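Local coordinates for protein aminotransferase AspB (Helicobacter pylori 26695, PDB 3EZS) that probably binds pyridoxal 5'-phosphate and transfers amino groups between amino acids and 2-oxo acids, as a class I and II aminotransferase, at residues Y311-V316 with A347-L352; N83-T88 with F242-S247; K231-P236 with D279-F284; D43-H48 with A265-K270. All blocks are in the same frame, centred on the assembly; numbering follows the deposited sequence.

Interaction 1 (Y311-V316 with A347-L352); sequences YVYLPV and ADYVRL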
loop_
_atom_site.group_PDB
_atom_site.type_symbol
_atom_site.label_atom_id
_atom_site.label_comp_id
_atom_site.label_asym_id
_atom_site.label_seq_id
_atom_site.Cartn_x
_atom_site.Cartn_y
_atom_site.Cartn_z
ATOM N N TYR A 311 17.655 -20.976 -1.384
ATOM C CA TYR A 311 18.993 -20.396 -1.419
ATOM C C TYR A 311 20.113 -21.383 -1.090
ATOM O O TYR A 311 19.879 -22.436 -0.480
ATOM C CB TYR A 311 19.118 -19.211 -0.450
ATOM C CG TYR A 311 18.110 -18.121 -0.699
ATOM C CD1 TYR A 311 18.177 -17.339 -1.844
ATOM C CD2 TYR A 311 17.073 -17.889 0.196
ATOM C CE1 TYR A 311 17.230 -16.352 -2.090
ATOM C CE2 TYR A 311 16.128 -16.903 -0.042
ATOM C CZ TYR A 311 16.206 -16.151 -1.198
ATOM O OH TYR A 311 15.262 -15.171 -1.446
ATOM N N VAL A 312 21.315 -21.021 -1.541
ATOM C CA VAL A 312 22.558 -21.677 -1.166
ATOM C C VAL A 312 23.434 -20.536 -0.648
ATOM O O VAL A 312 23.641 -19.555 -1.363
ATOM C CB VAL A 312 23.264 -22.361 -2.332
ATOM C CG1 VAL A 312 24.593 -22.980 -1.865
ATOM C CG2 VAL A 312 22.340 -23.421 -2.979
ATOM N N TYR A 313 23.887 -20.644 0.606
ATOM C CA TYR A 313 24.766 -19.657 1.253
ATOM C C TYR A 313 26.156 -20.276 1.101
ATOM O O TYR A 313 26.600 -21.049 1.953
ATOM C CB TYR A 313 24.327 -19.476 2.721
ATOM C CG TYR A 313 24.881 -18.266 3.430
ATOM C CD1 TYR A 313 24.567 -16.970 3.006
ATOM C CD2 TYR A 313 25.675 -18.404 4.553
ATOM C CE1 TYR A 313 25.069 -15.852 3.671
ATOM C CE2 TYR A 313 26.176 -17.288 5.227
ATOM C CZ TYR A 313 25.871 -16.020 4.786
ATOM O OH TYR A 313 26.384 -14.930 5.479
ATOM N N LEU A 314 26.809 -19.958 -0.018
ATOM C CA LEU A 314 28.050 -20.621 -0.445
ATOM C C LEU A 314 29.360 -20.023 0.092
ATOM O O LEU A 314 29.677 -18.880 -0.225
ATOM C CB LEU A 314 28.088 -20.641 -1.977
ATOM C CG LEU A 314 29.070 -21.573 -2.697
ATOM C CD1 LEU A 314 28.668 -23.036 -2.520
ATOM C CD2 LEU A 314 29.119 -21.198 -4.187
ATOM N N PRO A 315 30.121 -20.799 0.900
ATOM C CA PRO A 315 31.400 -20.314 1.413
ATOM C C PRO A 315 32.399 -20.177 0.301
ATOM O O PRO A 315 32.575 -21.105 -0.466
ATOM C CB PRO A 315 31.873 -21.422 2.373
ATOM C CG PRO A 315 30.710 -22.312 2.590
ATOM C CD PRO A 315 29.815 -22.160 1.391
ATOM N N VAL A 316 33.016 -19.007 0.208
ATOM C CA VAL A 316 34.053 -18.702 -0.796
ATOM C C VAL A 316 35.107 -17.907 -0.031
ATOM O O VAL A 316 34.886 -17.537 1.126
ATOM C CB VAL A 316 33.471 -17.917 -1.998
ATOM C CG1 VAL A 316 32.486 -18.788 -2.755
ATOM C CG2 VAL A 316 32.782 -16.638 -1.531
ATOM N N ALA A 347 30.899 -11.530 4.288
ATOM C CA ALA A 347 32.108 -11.290 3.488
ATOM C C ALA A 347 32.664 -12.526 2.781
ATOM O O ALA A 347 33.156 -12.412 1.663
ATOM C CB ALA A 347 33.208 -10.647 4.363
ATOM N N ASP A 348 32.543 -13.691 3.416
ATOM C CA ASP A 348 33.071 -14.964 2.872
ATOM C C ASP A 348 32.033 -15.845 2.188
ATOM O O ASP A 348 32.243 -17.054 2.063
ATOM C CB ASP A 348 33.684 -15.778 4.017
ATOM C CG ASP A 348 34.694 -14.992 4.811
ATOM O OD1 ASP A 348 35.443 -14.205 4.183
ATOM O OD2 ASP A 348 34.738 -15.182 6.051
ATOM N N TYR A 349 30.916 -15.251 1.753
ATOM C CA TYR A 349 29.841 -15.986 1.093
ATOM C C TYR A 349 29.235 -15.276 -0.092
ATOM O O TYR A 349 29.272 -14.037 -0.183
ATOM C CB TYR A 349 28.694 -16.215 2.086
ATOM C CG TYR A 349 29.067 -17.081 3.261
ATOM C CD1 TYR A 349 29.665 -16.526 4.386
ATOM C CD2 TYR A 349 28.837 -18.457 3.238
ATOM C CE1 TYR A 349 30.017 -17.312 5.456
ATOM C CE2 TYR A 349 29.196 -19.258 4.303
ATOM C CZ TYR A 349 29.784 -18.675 5.412
ATOM O OH TYR A 349 30.164 -19.440 6.478
ATOM N N VAL A 350 28.685 -16.077 -1.014
ATOM C CA VAL A 350 27.829 -15.556 -2.088
ATOM C C VAL A 350 26.529 -16.313 -1.891
ATOM O O VAL A 350 26.540 -17.487 -1.461
ATOM C CB VAL A 350 28.336 -15.738 -3.562
ATOM C CG1 VAL A 350 29.578 -14.891 -3.814
ATOM C CG2 VAL A 350 28.556 -17.218 -3.940
ATOM N N ARG A 351 25.418 -15.632 -2.155
ATOM C CA ARG A 351 24.124 -16.241 -2.087
ATOM C C ARG A 351 23.746 -16.611 -3.511
ATOM O O ARG A 351 23.963 -15.817 -4.441
ATOM C CB ARG A 351 23.063 -15.297 -1.521
ATOM C CG ARG A 351 21.747 -16.024 -1.239
ATOM C CD ARG A 351 20.591 -15.076 -1.025
ATOM N NE ARG A 351 20.161 -14.443 -2.276
ATOM C CZ ARG A 351 19.212 -13.515 -2.329
ATOM N NH1 ARG A 351 18.547 -13.164 -1.233
ATOM N NH2 ARG A 351 18.897 -12.966 -3.482
ATOM N N LEU A 352 23.171 -17.804 -3.655
ATOM C CA LEU A 352 22.676 -18.321 -4.927
ATOM C C LEU A 352 21.150 -18.534 -4.764
ATOM O O LEU A 352 20.720 -19.113 -3.763
ATOM C CB LEU A 352 23.328 -19.668 -5.273
ATOM C CG LEU A 352 24.854 -19.858 -5.321
ATOM C CD1 LEU A 352 25.162 -21.272 -5.792
ATOM C CD2 LEU A 352 25.539 -18.864 -6.220
#
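Tyr-313 sets CG anti to its backbone N (chi1 -165°), whereas Tyr-349 sets CG anti to its carbonyl carbon (chi1 -64°), and from their staggered places on neighbouring strands the two rings meet. They form an offset stack, centroids 4.1 Å apart and planes 14° apart, with Tyr-313 CE2 over the centre of the Tyr-349 ring. Tyr-349 CB adds a CH-pi contact, 4.0 Å from the Tyr-313 ring centroid. Pro-315 CG reaches Tyr-349 CE2 at 3.8 Å; proline suits this non-hydrogen-bonded position, where no N-H is asked for by the partner strand. Beneath, paired backbone bonds tie Val-312 to Leu-352 and Leu-314 to Val-350. Branched Leu-314, Val-350 and Leu-352 share the face covered by helices 319-330 and 358-372. At the other end, Tyr-311 CE1 lies 3.3 Å above the Arg-351 guanidinium plane, toward its rim, while NH1 bonds to Asn-165 and NH2 to Gly-29 O. Tyr-311 OH bonds to Tyr-196. This is the small antiparallel sheet of the C-terminal domain in fold type I aminotransferases, and the place of Arg-351 is consistent with that of the arginine that binds the substrate carboxylate in relatives.

Interaction 2 (N83-T88 with F242-S247); sequences NELIST and FIAGDS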
loop_
_atom_site.group_PDB
_atom_site.type_symbol
_atom_site.label_atom_id
_atom_site.label_comp_id
_atom_site.label_asym_id
_atom_site.label_seq_id
_atom_site.Cartn_x
_atom_site.Cartn_y
_atom_site.Cartn_z
ATOM N N ASN A 83 -10.601 -13.036 14.395
ATOM C CA ASN A 83 -9.829 -11.841 14.750
ATOM C C ASN A 83 -8.321 -12.146 14.919
ATOM O O ASN A 83 -7.552 -11.289 15.379
ATOM C CB ASN A 83 -10.433 -11.122 15.983
ATOM C CG ASN A 83 -10.542 -12.021 17.218
ATOM O OD1 ASN A 83 -10.279 -13.222 17.158
ATOM N ND2 ASN A 83 -10.944 -11.436 18.342
ATOM N N GLU A 84 -7.899 -13.346 14.515
ATOM C CA GLU A 84 -6.494 -13.765 14.610
ATOM C C GLU A 84 -5.746 -13.785 13.266
ATOM O O GLU A 84 -4.625 -14.286 13.181
ATOM C CB GLU A 84 -6.393 -15.122 15.326
ATOM C CG GLU A 84 -6.626 -14.967 16.807
ATOM C CD GLU A 84 -6.698 -16.259 17.574
ATOM O OE1 GLU A 84 -6.821 -17.334 16.947
ATOM O OE2 GLU A 84 -6.664 -16.170 18.827
ATOM N N LEU A 85 -6.352 -13.228 12.225
ATOM C CA LEU A 85 -5.699 -13.155 10.915
ATOM C C LEU A 85 -6.173 -11.914 10.188
ATOM O O LEU A 85 -7.373 -11.640 10.143
ATOM C CB LEU A 85 -5.970 -14.410 10.105
ATOM C CG LEU A 85 -5.361 -14.453 8.697
ATOM C CD1 LEU A 85 -4.941 -15.877 8.336
ATOM C CD2 LEU A 85 -6.303 -13.866 7.646
ATOM N N ILE A 86 -5.221 -11.130 9.693
ATOM C CA ILE A 86 -5.513 -9.943 8.891
ATOM C C ILE A 86 -4.919 -10.146 7.497
ATOM O O ILE A 86 -3.773 -10.569 7.386
ATOM C CB ILE A 86 -4.968 -8.633 9.550
ATOM C CG1 ILE A 86 -5.870 -8.198 10.724
ATOM C CG2 ILE A 86 -4.899 -7.472 8.538
ATOM C CD1 ILE A 86 -5.495 -6.870 11.341
ATOM N N SER A 87 -5.712 -9.868 6.454
ATOM C CA SER A 87 -5.283 -9.971 5.050
ATOM C C SER A 87 -4.467 -8.735 4.699
ATOM O O SER A 87 -4.869 -7.606 5.047
ATOM C CB SER A 87 -6.494 -10.030 4.104
ATOM O OG SER A 87 -7.256 -11.220 4.248
ATOM N N THR A 88 -3.345 -8.925 4.001
ATOM C CA THR A 88 -2.453 -7.816 3.642
ATOM C C THR A 88 -2.039 -7.833 2.156
ATOM O O THR A 88 -2.260 -8.811 1.446
ATOM C CB THR A 88 -1.188 -7.840 4.537
ATOM O OG1 THR A 88 -0.373 -8.971 4.204
ATOM C CG2 THR A 88 -1.567 -7.916 6.007
ATOM N N PHE A 242 -0.678 -12.212 4.516
ATOM C CA PHE A 242 -1.423 -12.048 5.741
ATOM C C PHE A 242 -0.494 -11.989 6.944
ATOM O O PHE A 242 0.712 -12.269 6.851
ATOM C CB PHE A 242 -2.527 -13.120 5.914
ATOM C CG PHE A 242 -2.035 -14.553 6.077
ATOM C CD1 PHE A 242 -1.663 -15.045 7.328
ATOM C CD2 PHE A 242 -2.039 -15.427 4.998
ATOM C CE1 PHE A 242 -1.236 -16.369 7.484
ATOM C CE2 PHE A 242 -1.624 -16.745 5.148
ATOM C CZ PHE A 242 -1.227 -17.215 6.397
ATOM N N ILE A 243 -1.077 -11.563 8.050
ATOM C CA ILE A 243 -0.429 -11.525 9.349
ATOM C C ILE A 243 -1.423 -12.180 10.312
ATOM O O ILE A 243 -2.609 -11.836 10.318
ATOM C CB ILE A 243 -0.026 -10.111 9.791
ATOM C CG1 ILE A 243 0.674 -10.171 11.151
ATOM C CG2 ILE A 243 -1.225 -9.169 9.824
ATOM C CD1 ILE A 243 1.398 -8.907 11.499
ATOM N N ALA A 244 -0.930 -13.147 11.090
ATOM C CA ALA A 244 -1.741 -13.907 12.020
ATOM C C ALA A 244 -1.086 -13.987 13.401
ATOM O O ALA A 244 0.150 -14.011 13.519
ATOM C CB ALA A 244 -1.982 -15.315 11.457
ATOM N N GLY A 245 -1.914 -14.010 14.444
ATOM C CA GLY A 245 -1.410 -14.098 15.816
ATOM C C GLY A 245 -2.265 -13.351 16.821
ATOM O O GLY A 245 -3.490 -13.419 16.753
ATOM N N ASP A 246 -1.593 -12.641 17.727
ATOM C CA ASP A 246 -2.198 -11.858 18.839
ATOM C C ASP A 246 -3.396 -11.026 18.388
ATOM O O ASP A 246 -3.227 -9.999 17.730
ATOM C CB ASP A 246 -1.137 -10.936 19.450
ATOM C CG ASP A 246 -1.542 -10.353 20.798
ATOM O OD1 ASP A 246 -2.730 -10.050 21.035
ATOM O OD2 ASP A 246 -0.615 -10.151 21.612
ATOM N N SER A 247 -4.595 -11.462 18.781
ATOM C CA SER A 247 -5.820 -10.821 18.350
ATOM C C SER A 247 -6.023 -9.450 18.938
ATOM O O SER A 247 -6.800 -8.692 18.393
ATOM C CB SER A 247 -7.031 -11.698 18.671
ATOM O OG SER A 247 -7.148 -11.957 20.070
HETATM O O HOH W 1 -5.578 -14.103 20.003
#
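The side chain of Glu-84 runs toward Ser-247, touching something at each step. CB rests 3.7 Å from Gly-245 O. CG, anti to the carbonyl carbon (chi1 -74°), touches that oxygen as well and lies 3.8 Å from Ser-247 CB. Beyond CG the chain is extended and carries the carboxylate to a water, which donates to OE2 at 2.6 Å and accepts from Ser-247 OG at 2.7 Å. OE1 takes the backbone N-H of Lys-81, so both oxygens of this buried acid have a donor. Serine suits the place because its hydroxyl can donate to the water that in turn donates to the carboxylate. The backbones belong to the large domain of the fold type I aminotransferases: strand 85-88 is an outermost strand of its mixed seven-stranded sheet and runs antiparallel to strand 241-245. Ile-86 N binds Ile-243 O at 2.8 Å, almost straight (176°), and the return bond closes the pair. Gly-245 N reaches Glu-84 O at 3.0 Å with the donor tilted from the carbonyl plane; its backbone angles would jam any CB against the preceding carbonyl. On the face of Leu-85, Ser-87 and Phe-242, Leu-85 CD1 makes a CH-pi contact, 3.9 Å from the Phe-242 ring centroid and off toward the rim. The same phenyl ring also meets His-227 and Trp-276, while Asp-246 caps the N-terminus of helix 247-257.

Interaction 3 (K231-P236 with D279-F284); sequences KRSSAP and DRHAEF
Arg-232 NH2 is gripped by two acceptors: Asp-279 OD1, 3.0 Å away in a salt bridge, and the backbone oxygen of Asp-278. The carboxylate oxygen lies at the edge of the guanidinium, near its plane, but the two flat groups are turned 79° apart, and only OD1 meets the guanidinium, OD2 being paired with Arg-74. An arginine chain extended from CG to NE is long enough to reach the start of helix 280-299 from the loop. Two further contacts fix the rotation of the guanidinium, a salt bridge from NE to Glu-198 and a hydrogen bond from NH1 to Ala-275 O. Over one guanidinium face sits Ala-282 CB, 3.7 Å above the plane; a methyl is small enough to let the helix come this close. Beside it, His-281 NE2 and Ser-233 OG are joined by a hydrogen bond of 2.7 Å in which either may donate. Chi1 of His-281 (79°) puts CG between the backbone N and the carbonyl carbon, and the imidazole edge meets the serine. A water then clips the backbones together, donating to Arg-232 O at 2.8 Å and to Ala-282 O at 2.6 Å. The loop fixed in this way follows strand 223-228 and holds Lys-231, whose NZ bonds to Tyr-55 OH of the second subunit. Its place is consistent with the loop that carries the cofactor-binding lysine in fold type I aminotransferases.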
loop_
_atom_site.group_PDB
_atom_site.type_symbol
_atom_site.label_atom_id
_atom_site.label_comp_id
_atom_site.label_asym_id
_atom_site.label_seq_id
_atom_site.Cartn_x
_atom_site.Cartn_y
_atom_site.Cartn_z
ATOM N N LYS A 231 5.835 -16.597 -3.494
ATOM C CA LYS A 231 6.747 -17.713 -3.836
ATOM C C LYS A 231 6.009 -19.021 -3.961
ATOM O O LYS A 231 6.237 -19.797 -4.899
ATOM C CB LYS A 231 7.894 -17.793 -2.825
ATOM C CG LYS A 231 8.877 -16.635 -3.026
ATOM C CD LYS A 231 9.610 -16.302 -1.761
ATOM C CE LYS A 231 10.579 -15.140 -1.979
ATOM N NZ LYS A 231 9.987 -13.971 -2.682
ATOM N N ARG A 232 5.091 -19.232 -3.032
ATOM C CA ARG A 232 4.253 -20.418 -3.000
ATOM C C ARG A 232 3.536 -20.698 -4.314
ATOM O O ARG A 232 3.481 -21.857 -4.751
ATOM C CB ARG A 232 3.188 -20.231 -1.902
ATOM C CG ARG A 232 2.205 -21.341 -1.769
ATOM C CD ARG A 232 1.168 -21.058 -0.695
ATOM N NE ARG A 232 0.344 -22.247 -0.487
ATOM C CZ ARG A 232 -0.821 -22.513 -1.090
ATOM N NH1 ARG A 232 -1.398 -21.663 -1.934
ATOM N NH2 ARG A 232 -1.424 -23.653 -0.821
ATOM N N SER A 233 2.972 -19.654 -4.933
ATOM C CA SER A 233 2.134 -19.842 -6.122
ATOM C C SER A 233 2.640 -19.195 -7.396
ATOM O O SER A 233 1.902 -19.114 -8.365
ATOM C CB SER A 233 0.734 -19.309 -5.812
ATOM O OG SER A 233 0.233 -19.842 -4.587
ATOM N N SER A 234 3.899 -18.773 -7.426
ATOM C CA SER A 234 4.466 -18.063 -8.597
ATOM C C SER A 234 3.500 -16.984 -9.114
ATOM O O SER A 234 3.239 -16.868 -10.333
ATOM C CB SER A 234 4.832 -19.031 -9.721
ATOM O OG SER A 234 5.779 -19.994 -9.297
ATOM N N ALA A 235 2.981 -16.212 -8.161
ATOM C CA ALA A 235 2.022 -15.150 -8.417
ATOM C C ALA A 235 2.332 -13.905 -7.589
ATOM O O ALA A 235 1.446 -13.441 -6.870
ATOM C CB ALA A 235 0.602 -15.645 -8.083
ATOM N N PRO A 236 3.570 -13.358 -7.681
ATOM C CA PRO A 236 3.925 -12.144 -6.937
ATOM C C PRO A 236 3.071 -10.946 -7.328
ATOM O O PRO A 236 2.835 -10.092 -6.494
ATOM C CB PRO A 236 5.392 -11.899 -7.321
ATOM C CG PRO A 236 5.553 -12.571 -8.635
ATOM C CD PRO A 236 4.710 -13.813 -8.501
ATOM N N ASP A 279 -3.758 -26.588 -2.965
ATOM C CA ASP A 279 -2.419 -27.040 -2.566
ATOM C C ASP A 279 -1.624 -27.715 -3.687
ATOM O O ASP A 279 -0.407 -27.796 -3.616
ATOM C CB ASP A 279 -2.526 -28.017 -1.387
ATOM C CG ASP A 279 -2.991 -27.341 -0.094
ATOM O OD1 ASP A 279 -2.841 -26.117 0.050
ATOM O OD2 ASP A 279 -3.510 -28.043 0.776
ATOM N N ARG A 280 -2.307 -28.160 -4.724
ATOM C CA ARG A 280 -1.689 -28.884 -5.818
ATOM C C ARG A 280 -0.643 -28.099 -6.530
ATOM O O ARG A 280 0.478 -28.580 -6.680
ATOM C CB ARG A 280 -2.735 -29.301 -6.836
ATOM C CG ARG A 280 -3.665 -30.336 -6.315
ATOM C CD ARG A 280 -4.837 -30.533 -7.247
ATOM N NE ARG A 280 -5.706 -31.554 -6.686
ATOM C CZ ARG A 280 -6.940 -31.825 -7.090
ATOM N NH1 ARG A 280 -7.515 -31.144 -8.081
ATOM N NH2 ARG A 280 -7.612 -32.779 -6.468
ATOM N N HIS A 281 -1.000 -26.898 -6.968
ATOM C CA HIS A 281 -0.042 -26.066 -7.684
ATOM C C HIS A 281 1.171 -25.701 -6.799
ATOM O O HIS A 281 2.282 -25.632 -7.294
ATOM C CB HIS A 281 -0.712 -24.806 -8.248
ATOM C CG HIS A 281 -0.922 -23.731 -7.231
ATOM N ND1 HIS A 281 -1.902 -23.799 -6.269
ATOM C CD2 HIS A 281 -0.258 -22.574 -7.011
ATOM C CE1 HIS A 281 -1.837 -22.726 -5.499
ATOM N NE2 HIS A 281 -0.857 -21.958 -5.936
ATOM N N ALA A 282 0.961 -25.486 -5.497
ATOM C CA ALA A 282 2.052 -25.137 -4.579
ATOM C C ALA A 282 3.052 -26.271 -4.519
ATOM O O ALA A 282 4.279 -26.061 -4.578
ATOM C CB ALA A 282 1.517 -24.839 -3.170
ATOM N N GLU A 283 2.526 -27.479 -4.398
ATOM C CA GLU A 283 3.343 -28.676 -4.361
ATOM C C GLU A 283 4.174 -28.821 -5.654
ATOM O O GLU A 283 5.350 -29.203 -5.612
ATOM C CB GLU A 283 2.419 -29.889 -4.148
ATOM C CG GLU A 283 3.099 -31.256 -4.181
ATOM C CD GLU A 283 4.151 -31.423 -3.095
ATOM O OE1 GLU A 283 4.076 -30.722 -2.062
ATOM O OE2 GLU A 283 5.039 -32.278 -3.276
ATOM N N PHE A 284 3.564 -28.525 -6.798
ATOM C CA PHE A 284 4.261 -28.604 -8.091
ATOM C C PHE A 284 5.525 -27.728 -8.075
ATOM O O PHE A 284 6.601 -28.164 -8.502
ATOM C CB PHE A 284 3.332 -28.188 -9.230
ATOM C CG PHE A 284 4.008 -28.092 -10.578
ATOM C CD1 PHE A 284 4.087 -29.198 -11.411
ATOM C CD2 PHE A 284 4.550 -26.890 -11.015
ATOM C CE1 PHE A 284 4.702 -29.118 -12.646
ATOM C CE2 PHE A 284 5.170 -26.790 -12.267
ATOM C CZ PHE A 284 5.247 -27.912 -13.083
HETATM O O HOH W 2 4.922 -23.830 -3.362
#

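Interaction 4 (D43-H48 with A265-K270); sequences DALKNH and ANAIQK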
loop_
_atom_site.group_PDB
_atom_site.type_symbol
_atom_site.label_atom_id
_atom_site.label_comp_id
_atom_site.label_asym_id
_atom_site.label_seq_id
_atom_site.Cartn_x
_atom_site.Cartn_y
_atom_site.Cartn_z
ATOM N N ASP A 43 -7.373 -17.474 -14.806
ATOM C CA ASP A 43 -8.784 -17.562 -15.176
ATOM C C ASP A 43 -9.715 -16.962 -14.110
ATOM O O ASP A 43 -10.754 -16.383 -14.438
ATOM C CB ASP A 43 -9.192 -19.020 -15.461
ATOM C CG ASP A 43 -8.601 -19.572 -16.769
ATOM O OD1 ASP A 43 -8.127 -18.789 -17.640
ATOM O OD2 ASP A 43 -8.626 -20.814 -16.921
ATOM N N ALA A 44 -9.362 -17.115 -12.838
ATOM C CA ALA A 44 -10.149 -16.521 -11.749
ATOM C C ALA A 44 -10.138 -14.995 -11.907
ATOM O O ALA A 44 -11.165 -14.347 -11.762
ATOM C CB ALA A 44 -9.581 -16.930 -10.402
ATOM N N LEU A 45 -8.966 -14.431 -12.225
ATOM C CA LEU A 45 -8.837 -12.989 -12.454
ATOM C C LEU A 45 -9.694 -12.566 -13.640
ATOM O O LEU A 45 -10.471 -11.621 -13.525
ATOM C CB LEU A 45 -7.372 -12.582 -12.666
ATOM C CG LEU A 45 -7.040 -11.115 -13.026
ATOM C CD1 LEU A 45 -7.709 -10.106 -12.104
ATOM C CD2 LEU A 45 -5.510 -10.908 -13.041
ATOM N N LYS A 46 -9.566 -13.281 -14.762
ATOM C CA LYS A 46 -10.330 -12.967 -15.973
ATOM C C LYS A 46 -11.808 -12.987 -15.726
ATOM O O LYS A 46 -12.512 -12.097 -16.184
ATOM C CB LYS A 46 -10.039 -13.933 -17.132
ATOM C CG LYS A 46 -8.635 -13.847 -17.670
ATOM C CD LYS A 46 -8.408 -14.633 -18.978
ATOM C CE LYS A 46 -6.886 -14.719 -19.246
ATOM N NZ LYS A 46 -6.493 -15.053 -20.650
ATOM N N ASN A 47 -12.281 -13.977 -14.978
ATOM C CA ASN A 47 -13.723 -14.140 -14.766
ATOM C C ASN A 47 -14.382 -13.178 -13.780
ATOM O O ASN A 47 -15.608 -13.201 -13.652
ATOM C CB ASN A 47 -14.050 -15.592 -14.373
ATOM C CG ASN A 47 -13.725 -16.588 -15.484
ATOM O OD1 ASN A 47 -13.773 -16.255 -16.670
ATOM N ND2 ASN A 47 -13.392 -17.822 -15.095
ATOM N N HIS A 48 -13.598 -12.313 -13.120
ATOM C CA HIS A 48 -14.158 -11.355 -12.157
ATOM C C HIS A 48 -13.850 -9.871 -12.429
ATOM O O HIS A 48 -14.012 -9.032 -11.554
ATOM C CB HIS A 48 -13.735 -11.786 -10.749
ATOM C CG HIS A 48 -14.409 -13.046 -10.288
ATOM N ND1 HIS A 48 -15.559 -13.034 -9.529
ATOM C CD2 HIS A 48 -14.118 -14.352 -10.510
ATOM C CE1 HIS A 48 -15.940 -14.280 -9.291
ATOM N NE2 HIS A 48 -15.086 -15.097 -9.879
ATOM N N ALA A 265 -7.962 -4.741 -6.131
ATOM C CA ALA A 265 -9.182 -5.054 -6.871
ATOM C C ALA A 265 -9.842 -6.355 -6.395
ATOM O O ALA A 265 -9.161 -7.345 -6.136
ATOM C CB ALA A 265 -8.857 -5.178 -8.344
ATOM N N ASN A 266 -11.169 -6.368 -6.305
ATOM C CA ASN A 266 -11.875 -7.583 -5.885
ATOM C C ASN A 266 -11.566 -8.766 -6.811
ATOM O O ASN A 266 -11.580 -9.931 -6.390
ATOM C CB ASN A 266 -13.387 -7.330 -5.777
ATOM C CG ASN A 266 -13.758 -6.463 -4.569
ATOM O OD1 ASN A 266 -12.890 -5.928 -3.879
ATOM N ND2 ASN A 266 -15.058 -6.336 -4.308
ATOM N N ALA A 267 -11.280 -8.462 -8.070
ATOM C CA ALA A 267 -10.922 -9.470 -9.050
ATOM C C ALA A 267 -9.571 -10.077 -8.699
ATOM O O ALA A 267 -9.371 -11.288 -8.869
ATOM C CB ALA A 267 -10.903 -8.859 -10.430
ATOM N N ILE A 268 -8.633 -9.241 -8.226
ATOM C CA ILE A 268 -7.326 -9.731 -7.792
ATOM C C ILE A 268 -7.483 -10.608 -6.547
ATOM O O ILE A 268 -6.823 -11.652 -6.417
ATOM C CB ILE A 268 -6.339 -8.571 -7.482
ATOM C CG1 ILE A 268 -5.863 -7.879 -8.780
ATOM C CG2 ILE A 268 -5.135 -9.079 -6.660
ATOM C CD1 ILE A 268 -4.943 -8.718 -9.732
ATOM N N GLN A 269 -8.360 -10.181 -5.640
ATOM C CA GLN A 269 -8.655 -10.928 -4.425
ATOM C C GLN A 269 -9.315 -12.280 -4.734
ATOM O O GLN A 269 -9.062 -13.247 -4.022
ATOM C CB GLN A 269 -9.559 -10.129 -3.512
ATOM C CG GLN A 269 -9.023 -8.742 -3.084
ATOM C CD GLN A 269 -9.857 -8.130 -1.984
ATOM O OE1 GLN A 269 -10.271 -8.839 -1.068
ATOM N NE2 GLN A 269 -10.097 -6.811 -2.051
ATOM N N LYS A 270 -10.167 -12.361 -5.766
ATOM C CA LYS A 270 -10.752 -13.672 -6.155
ATOM C C LYS A 270 -9.675 -14.633 -6.627
ATOM O O LYS A 270 -9.707 -15.818 -6.271
ATOM C CB LYS A 270 -11.832 -13.575 -7.263
ATOM C CG LYS A 270 -13.256 -13.460 -6.777
ATOM C CD LYS A 270 -13.736 -14.697 -5.980
ATOM C CE LYS A 270 -15.041 -14.400 -5.220
ATOM N NZ LYS A 270 -15.230 -15.292 -4.026
#
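A helix-to-helix contact near the subunit interface joins the end of helix 39-46 to the first turns of helix 266-277, with Leu-45, His-48, Ala-267 and Lys-270 doing most of the touching. Ala-267 is the close point: its CB lies 3.3 Å from His-48 O and 3.8 Å from Leu-45 CD1, a fit that a bare methyl allows. Leu-45, with CG anti to its backbone N (chi1 176°), runs side by side with Ile-268, and Leu-45 CD1 meets Ile-268 CD1 at 3.9 Å. The other flank is built differently. Lys-270 CG stands over the centre of the His-48 ring, 3.6 Å from the centroid and 10° off the ring normal, in a CH-pi contact that uses the aliphatic part of the lysine. A bend at chi2 (-63°) sets CD near His-48 CE1, and the chain then leads its NZ off to a salt bridge with Glu-273. A flat ring suits this place, since it offers a broad surface to the methylenes. Farther along, Ala-44 packs on Ala-271 and Ala-274 of the same helix. Lys-270 also touches Ser-63 of helix 62-76, while Leu-45 packs on Leu-52 and Ile-268 on Ile-268 of the second subunit.

In the fold
Along the chain the segments run 43-48, 83-88, 231-236, 242-247, 265-270, 279-284, 311-316 and 347-352: interaction 3 alternates with both 2 and 4, both segments of interaction 2 fall between those of interaction 4, and interaction 1 comes last. Interaction 2 lies at one edge of the seven-stranded sheet, and interaction 1 in the small antiparallel sheet across the chain's centre, their centres 34 Å apart. Interaction 3 comes within about 5 Å of interaction 1 at the nearest atoms. Successive helices 266-277 and 280-299 connect interactions 4 and 3, centres 17 Å apart. The loop with Lys-231, which probably holds the cofactor, thus lies between the large sheet and the small domain and touches the second subunit.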